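Local coordinates for protein dextranase (Pseudarthrobacter oxydans, PDB 6NZS) that probably hydrolyses internal alpha-1,6-glucosidic linkages of dextran, as an endo-acting glycoside hydrolase of family 49, at residues 31-37 with 54-59; 260-266 with 283-289. The contacts are given in a common frame with arbitrary orientation. Residue numbers count along the deposited sequence, not the author numbering.

Interaction 1 of 2, residues 31-37 with 54-59; sequences VRRSSFY and FTYMSI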
loop_
_atom_site.group_PDB
_atom_site.type_symbol
_atom_site.label_atom_id
_atom_site.label_comp_id
_atom_site.label_asym_id
_atom_site.label_seq_id
_atom_site.Cartn_x
_atom_site.Cartn_y
_atom_site.Cartn_z
ATOM N N VAL A 31 12.891 -18.872 4.719
ATOM C CA VAL A 31 12.470 -17.656 4.027
ATOM C C VAL A 31 12.147 -18.021 2.584
ATOM O O VAL A 31 12.964 -18.653 1.907
ATOM C CB VAL A 31 13.570 -16.577 4.062
ATOM C CG1 VAL A 31 13.130 -15.344 3.277
ATOM C CG2 VAL A 31 13.919 -16.196 5.500
ATOM N N ARG A 32 10.969 -17.618 2.111
ATOM C CA ARG A 32 10.575 -17.920 0.733
ATOM C C ARG A 32 11.376 -17.062 -0.245
ATOM O O ARG A 32 11.344 -15.829 -0.165
ATOM C CB ARG A 32 9.081 -17.668 0.539
ATOM C CG ARG A 32 8.490 -18.450 -0.638
ATOM C CD ARG A 32 7.061 -18.005 -0.984
ATOM N NE ARG A 32 6.127 -18.067 0.141
ATOM C CZ ARG A 32 5.464 -19.158 0.520
ATOM N NH1 ARG A 32 5.629 -20.309 -0.129
ATOM N NH2 ARG A 32 4.634 -19.097 1.560
ATOM N N ARG A 33 12.082 -17.716 -1.162
ATOM C CA ARG A 33 12.842 -17.054 -2.210
ATOM C C ARG A 33 11.986 -17.002 -3.469
ATOM O O ARG A 33 11.237 -17.936 -3.753
ATOM C CB ARG A 33 14.116 -17.852 -2.505
ATOM C CG ARG A 33 14.922 -17.313 -3.678
ATOM C CD ARG A 33 16.209 -18.086 -3.876
ATOM N NE ARG A 33 16.792 -17.753 -5.166
ATOM C CZ ARG A 33 17.871 -18.338 -5.672
ATOM N NH1 ARG A 33 18.486 -19.294 -4.984
ATOM N NH2 ARG A 33 18.311 -17.984 -6.869
ATOM N N SER A 34 12.109 -15.919 -4.241
ATOM C CA SER A 34 11.379 -15.846 -5.507
ATOM C C SER A 34 11.767 -16.982 -6.448
ATOM O O SER A 34 12.950 -17.207 -6.722
ATOM C CB SER A 34 11.646 -14.518 -6.210
ATOM O OG SER A 34 10.979 -14.465 -7.473
ATOM N N SER A 35 10.753 -17.681 -6.961
ATOM C CA SER A 35 10.964 -18.695 -7.985
ATOM C C SER A 35 11.161 -18.102 -9.369
ATOM O O SER A 35 11.543 -18.829 -10.293
ATOM C CB SER A 35 9.745 -19.612 -8.061
ATOM O OG SER A 35 9.543 -20.263 -6.822
ATOM N N PHE A 36 10.933 -16.803 -9.538
ATOM C CA PHE A 36 10.757 -16.246 -10.866
ATOM C C PHE A 36 11.806 -15.236 -11.285
ATOM O O PHE A 36 11.989 -15.052 -12.492
ATOM C CB PHE A 36 9.352 -15.634 -10.991
ATOM C CG PHE A 36 8.281 -16.598 -10.609
ATOM C CD1 PHE A 36 7.940 -17.620 -11.472
ATOM C CD2 PHE A 36 7.659 -16.532 -9.375
ATOM C CE1 PHE A 36 6.980 -18.548 -11.132
ATOM C CE2 PHE A 36 6.689 -17.464 -9.034
ATOM C CZ PHE A 36 6.357 -18.467 -9.911
ATOM N N TYR A 37 12.509 -14.598 -10.348
ATOM C CA TYR A 37 13.470 -13.547 -10.674
ATOM C C TYR A 37 14.732 -13.700 -9.846
ATOM O O TYR A 37 14.674 -14.083 -8.675
ATOM C CB TYR A 37 12.878 -12.150 -10.389
ATOM C CG TYR A 37 11.579 -11.964 -11.113
ATOM C CD1 TYR A 37 11.570 -11.642 -12.460
ATOM C CD2 TYR A 37 10.360 -12.178 -10.476
ATOM C CE1 TYR A 37 10.392 -11.508 -13.155
ATOM C CE2 TYR A 37 9.160 -12.049 -11.170
ATOM C CZ TYR A 37 9.192 -11.716 -12.513
ATOM O OH TYR A 37 8.036 -11.586 -13.241
ATOM N N PHE A 54 19.031 -10.591 -2.326
ATOM C CA PHE A 54 17.956 -11.565 -2.185
ATOM C C PHE A 54 16.656 -11.020 -2.759
ATOM O O PHE A 54 16.346 -9.834 -2.614
ATOM C CB PHE A 54 17.741 -11.883 -0.708
ATOM C CG PHE A 54 16.937 -13.127 -0.482
ATOM C CD1 PHE A 54 17.523 -14.374 -0.663
ATOM C CD2 PHE A 54 15.606 -13.062 -0.115
ATOM C CE1 PHE A 54 16.798 -15.532 -0.466
ATOM C CE2 PHE A 54 14.870 -14.225 0.094
ATOM C CZ PHE A 54 15.461 -15.457 -0.081
ATOM N N THR A 55 15.885 -11.896 -3.407
ATOM C CA THR A 55 14.527 -11.563 -3.831
ATOM C C THR A 55 13.570 -12.431 -3.026
ATOM O O THR A 55 13.531 -13.657 -3.201
ATOM C CB THR A 55 14.318 -11.739 -5.333
ATOM O OG1 THR A 55 15.288 -10.961 -6.049
ATOM C CG2 THR A 55 12.922 -11.269 -5.730
ATOM N N TYR A 56 12.814 -11.783 -2.149
ATOM C CA TYR A 56 11.760 -12.407 -1.361
ATOM C C TYR A 56 10.544 -12.676 -2.235
ATOM O O TYR A 56 10.411 -12.141 -3.333
ATOM C CB TYR A 56 11.320 -11.451 -0.251
ATOM C CG TYR A 56 12.443 -11.066 0.685
ATOM C CD1 TYR A 56 12.788 -11.893 1.744
ATOM C CD2 TYR A 56 13.159 -9.879 0.510
ATOM C CE1 TYR A 56 13.822 -11.563 2.604
ATOM C CE2 TYR A 56 14.191 -9.537 1.369
ATOM C CZ TYR A 56 14.524 -10.387 2.408
ATOM O OH TYR A 56 15.553 -10.050 3.261
ATOM N N MET A 57 9.623 -13.499 -1.725
ATOM C CA MET A 57 8.372 -13.729 -2.442
ATOM C C MET A 57 7.230 -14.011 -1.470
ATOM O O MET A 57 7.388 -14.763 -0.500
ATOM C CB MET A 57 8.479 -14.869 -3.470
ATOM C CG MET A 57 7.251 -14.986 -4.374
ATOM S SD MET A 57 7.430 -16.214 -5.682
ATOM C CE MET A 57 7.325 -17.711 -4.720
ATOM N N SER A 58 6.080 -13.400 -1.743
ATOM C CA SER A 58 4.846 -13.644 -1.010
ATOM C C SER A 58 3.834 -14.275 -1.953
ATOM O O SER A 58 3.784 -13.933 -3.137
ATOM C CB SER A 58 4.300 -12.318 -0.473
ATOM O OG SER A 58 2.978 -12.459 0.013
ATOM N N ILE A 59 3.059 -15.231 -1.442
ATOM C CA ILE A 59 1.994 -15.864 -2.220
ATOM C C ILE A 59 0.700 -15.788 -1.419
ATOM O O ILE A 59 0.725 -15.628 -0.188
ATOM C CB ILE A 59 2.349 -17.321 -2.617
ATOM C CG1 ILE A 59 2.311 -18.265 -1.409
ATOM C CG2 ILE A 59 3.708 -17.372 -3.280
ATOM C CD1 ILE A 59 2.520 -19.750 -1.792
HETATM O O HOH W 1 10.002 -14.037 1.408
#

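Interaction 2 of 2, residues 260-266 with 283-289; sequences AYVKGAF and VLSGEQY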
loop_
_atom_site.group_PDB
_atom_site.type_symbol
_atom_site.label_atom_id
_atom_site.label_comp_id
_atom_site.label_asym_id
_atom_site.label_seq_id
_atom_site.Cartn_x
_atom_site.Cartn_y
_atom_site.Cartn_z
ATOM N N ALA A 260 17.305 -8.693 8.175
ATOM C CA ALA A 260 16.463 -9.332 9.171
ATOM C C ALA A 260 15.104 -9.643 8.563
ATOM O O ALA A 260 14.543 -8.837 7.815
ATOM C CB ALA A 260 16.287 -8.418 10.382
ATOM N N TYR A 261 14.579 -10.824 8.886
ATOM C CA TYR A 261 13.254 -11.260 8.456
ATOM C C TYR A 261 12.530 -11.760 9.698
ATOM O O TYR A 261 12.886 -12.807 10.250
ATOM C CB TYR A 261 13.369 -12.365 7.405
ATOM C CG TYR A 261 12.083 -12.667 6.657
ATOM C CD1 TYR A 261 11.122 -13.513 7.189
ATOM C CD2 TYR A 261 11.842 -12.110 5.405
ATOM C CE1 TYR A 261 9.961 -13.797 6.498
ATOM C CE2 TYR A 261 10.677 -12.390 4.705
ATOM C CZ TYR A 261 9.744 -13.227 5.257
ATOM O OH TYR A 261 8.591 -13.497 4.553
ATOM N N VAL A 262 11.541 -10.999 10.149
ATOM C CA VAL A 262 10.802 -11.298 11.370
ATOM C C VAL A 262 9.381 -11.683 10.983
ATOM O O VAL A 262 8.642 -10.867 10.418
ATOM C CB VAL A 262 10.791 -10.089 12.319
ATOM C CG1 VAL A 262 9.958 -10.404 13.561
ATOM C CG2 VAL A 262 12.220 -9.701 12.695
ATOM N N LYS A 263 8.990 -12.918 11.292
ATOM C CA LYS A 263 7.598 -13.338 11.162
ATOM C C LYS A 263 6.901 -13.000 12.474
ATOM O O LYS A 263 7.227 -13.581 13.517
ATOM C CB LYS A 263 7.531 -14.835 10.875
ATOM C CG LYS A 263 8.374 -15.246 9.690
ATOM C CD LYS A 263 8.317 -16.742 9.445
ATOM C CE LYS A 263 9.230 -17.111 8.282
ATOM N NZ LYS A 263 8.984 -18.501 7.829
ATOM N N GLY A 264 5.987 -12.036 12.437
ATOM C CA GLY A 264 5.342 -11.573 13.659
ATOM C C GLY A 264 4.703 -10.204 13.471
ATOM O O GLY A 264 4.461 -9.763 12.351
ATOM N N ALA A 265 4.416 -9.562 14.607
ATOM C CA ALA A 265 3.726 -8.278 14.660
ATOM C C ALA A 265 4.038 -7.645 16.007
ATOM O O ALA A 265 4.440 -8.331 16.948
ATOM C CB ALA A 265 2.216 -8.434 14.473
ATOM N N PHE A 266 3.864 -6.327 16.090
ATOM C CA PHE A 266 4.260 -5.587 17.283
ATOM C C PHE A 266 3.130 -4.683 17.734
ATOM O O PHE A 266 2.532 -3.966 16.924
ATOM C CB PHE A 266 5.503 -4.727 17.034
ATOM C CG PHE A 266 6.761 -5.520 16.857
ATOM C CD1 PHE A 266 7.439 -6.021 17.954
ATOM C CD2 PHE A 266 7.266 -5.769 15.590
ATOM C CE1 PHE A 266 8.595 -6.758 17.795
ATOM C CE2 PHE A 266 8.429 -6.504 15.427
ATOM C CZ PHE A 266 9.090 -7.003 16.531
ATOM N N VAL A 283 12.370 -6.916 7.140
ATOM C CA VAL A 283 11.019 -7.364 6.798
ATOM C C VAL A 283 10.288 -7.799 8.060
ATOM O O VAL A 283 10.846 -8.521 8.893
ATOM C CB VAL A 283 11.051 -8.524 5.780
ATOM C CG1 VAL A 283 9.638 -9.003 5.459
ATOM C CG2 VAL A 283 11.774 -8.097 4.513
ATOM N N LEU A 284 9.035 -7.369 8.184
ATOM C CA LEU A 284 8.103 -7.848 9.202
ATOM C C LEU A 284 6.955 -8.504 8.444
ATOM O O LEU A 284 6.215 -7.821 7.728
ATOM C CB LEU A 284 7.585 -6.687 10.054
ATOM C CG LEU A 284 6.627 -7.058 11.194
ATOM C CD1 LEU A 284 7.339 -7.921 12.220
ATOM C CD2 LEU A 284 6.048 -5.807 11.842
ATOM N N SER A 285 6.795 -9.821 8.596
ATOM C CA SER A 285 5.841 -10.594 7.809
ATOM C C SER A 285 4.769 -11.200 8.704
ATOM O O SER A 285 5.085 -11.809 9.730
ATOM C CB SER A 285 6.550 -11.715 7.058
ATOM O OG SER A 285 5.583 -12.539 6.435
ATOM N N GLY A 286 3.507 -11.053 8.303
ATOM C CA GLY A 286 2.398 -11.644 9.036
ATOM C C GLY A 286 1.972 -12.999 8.504
ATOM O O GLY A 286 0.856 -13.454 8.789
ATOM N N GLU A 287 2.871 -13.651 7.754
ATOM C CA GLU A 287 2.539 -14.871 7.021
ATOM C C GLU A 287 2.036 -15.999 7.918
ATOM O O GLU A 287 1.292 -16.869 7.445
ATOM C CB GLU A 287 3.768 -15.337 6.241
ATOM C CG GLU A 287 4.920 -15.817 7.116
ATOM C CD GLU A 287 6.222 -15.903 6.346
ATOM O OE1 GLU A 287 6.782 -14.838 6.007
ATOM O OE2 GLU A 287 6.691 -17.026 6.076
ATOM N N GLN A 288 2.442 -16.032 9.188
ATOM C CA GLN A 288 2.034 -17.125 10.069
ATOM C C GLN A 288 0.631 -16.948 10.626
ATOM O O GLN A 288 0.068 -17.916 11.150
ATOM C CB GLN A 288 3.026 -17.304 11.224
ATOM C CG GLN A 288 4.448 -17.546 10.758
ATOM C CD GLN A 288 5.446 -17.738 11.895
ATOM O OE1 GLN A 288 5.518 -16.929 12.813
ATOM N NE2 GLN A 288 6.231 -18.801 11.819
ATOM N N TYR A 289 0.048 -15.760 10.519
ATOM C CA TYR A 289 -1.263 -15.495 11.093
ATOM C C TYR A 289 -2.361 -15.829 10.093
ATOM O O TYR A 289 -2.236 -15.551 8.897
ATOM C CB TYR A 289 -1.388 -14.028 11.514
ATOM C CG TYR A 289 -0.363 -13.590 12.539
ATOM C CD1 TYR A 289 -0.342 -14.152 13.810
ATOM C CD2 TYR A 289 0.577 -12.614 12.236
ATOM C CE1 TYR A 289 0.591 -13.765 14.748
ATOM C CE2 TYR A 289 1.507 -12.212 13.167
ATOM C CZ TYR A 289 1.512 -12.790 14.421
ATOM O OH TYR A 289 2.456 -12.388 15.341
HETATM O O HOH W 2 6.725 -19.364 7.963
#

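Interaction 1 of 2, residues 31-37 with 54-59
Within the Ig-like N-terminal domain of this family 49 enzyme, residues 31-37 pass over 54-59 almost at right angles: the axes of strands 31-33 and 56-58 approach to 4.9 Å at 97°, so pairing is confined to a single bridge, Arg33 with Tyr56. Val31 puts its CG1 3.8 Å from both Phe54 CE2 and Tyr56 CD1. At Arg32 the carbonyl O accepts a weak hydrogen bond from Met57 N (3.3 Å), and water 1 spans the same two atoms, 2.7 Å from Arg32 O and 3.2 Å from Met57 N. The Arg32 side chain runs along the other segment, with CD 3.8 Å from Met57 CE and one guanidinium face over Ile59 CD1, while NH1 bonds to the carbonyls of Asn21 and Gly24. Arg33 turns outward to a salt bridge with Asp38, although its CB still touches Phe54 CZ (3.7 Å). Next, Ser34 N donates a straight bond to Thr55 O (2.9 Å); Ser34 OG accepts from Phe36 N (3.1 Å) in an ST turn, and from Tyr37 N (3.3 Å), and hydrogen-bonds to Ser86 OG of strand 84-92. The chain thus bends, bringing the Phe36 ring edge to Met57 SD, a Met-aromatic contact with CE2 to SD 3.7 Å. With one strong and one weak direct backbone bond, the geometry is consistent with a crossing held largely by side-chain packing, above all by Met57, which lies against Arg32, Ser34 and Phe36.

Interaction 2 of 2, residues 260-266 with 283-289
Tyr261, with chi1 in t, lays its ring beside Val283, CE2 to CG1 3.6 Å, and reaches forward to donate from OH to Glu287 OE1 (2.7 Å). The same carboxylate oxygen accepts from Ser285 OG (2.6 Å), whose t rotamer also lets OG receive Glu287 N (3.2 Å) in an ST turn. Glu287 takes chi1 p, which directs its carboxylate back over the strands. Lys263, extended beyond an m chi1, has its NZ in a salt bridge with Glu287 OE2 (3.2 Å), its hydrogen bond weak, that water 2 also spans; NZ bonds as well to the carbonyls of Gly27 and Glu30 in the N-terminal domain. Beneath these side chains, strands 260-263 and 283-285 run parallel, 17° apart, joined by Val283 N to Ala260 O (3.0 Å), Val262 N to Val283 O (2.9 Å), Ser285 N to Val262 O (2.8 Å) and Gly264 N to Ser285 O (2.9 Å). They are equivalent strands of successive coils in the right-handed parallel beta-helix of this pectate-lyase-like fold. On the opposite sheet face, Leu284 (t, p) brings CD1 to Val262 CG1 (3.9 Å) and Phe266 CE2 (3.7 Å), an apolar cluster with Phe232 and Leu256. Gly264 turns the chain at phi/psi 161/-163, angles that would jam a CB against the preceding carbonyl. Past the type I turn 286-289, Tyr289 (m) sets OH 3.4 Å from Gly264 CA and bonds to the carbonyl of Tyr243.

How the interactions relate
From the N terminus, interaction 1 comes first: 54-59 returns to 31-37 after 16 intervening residues, closing a loop within the Ig-like domain. The chain completes that domain and enters the beta-helix before interaction 2 forms, where 283-289 comes back beside 260-266, again after 16 residues, closing one coil. The two loops follow in series, neither nesting nor crossing. Yet they meet in space, their centres about 15 Å apart: Tyr56 CE1 lies 3.5 Å from Tyr261 CD2, Val31 CG1 4.1 Å from the same Tyr261 CD2, and Tyr56 CZ 4.2 Å from Val283 CG2. This packing joins the N-terminal domain to the beta-helix.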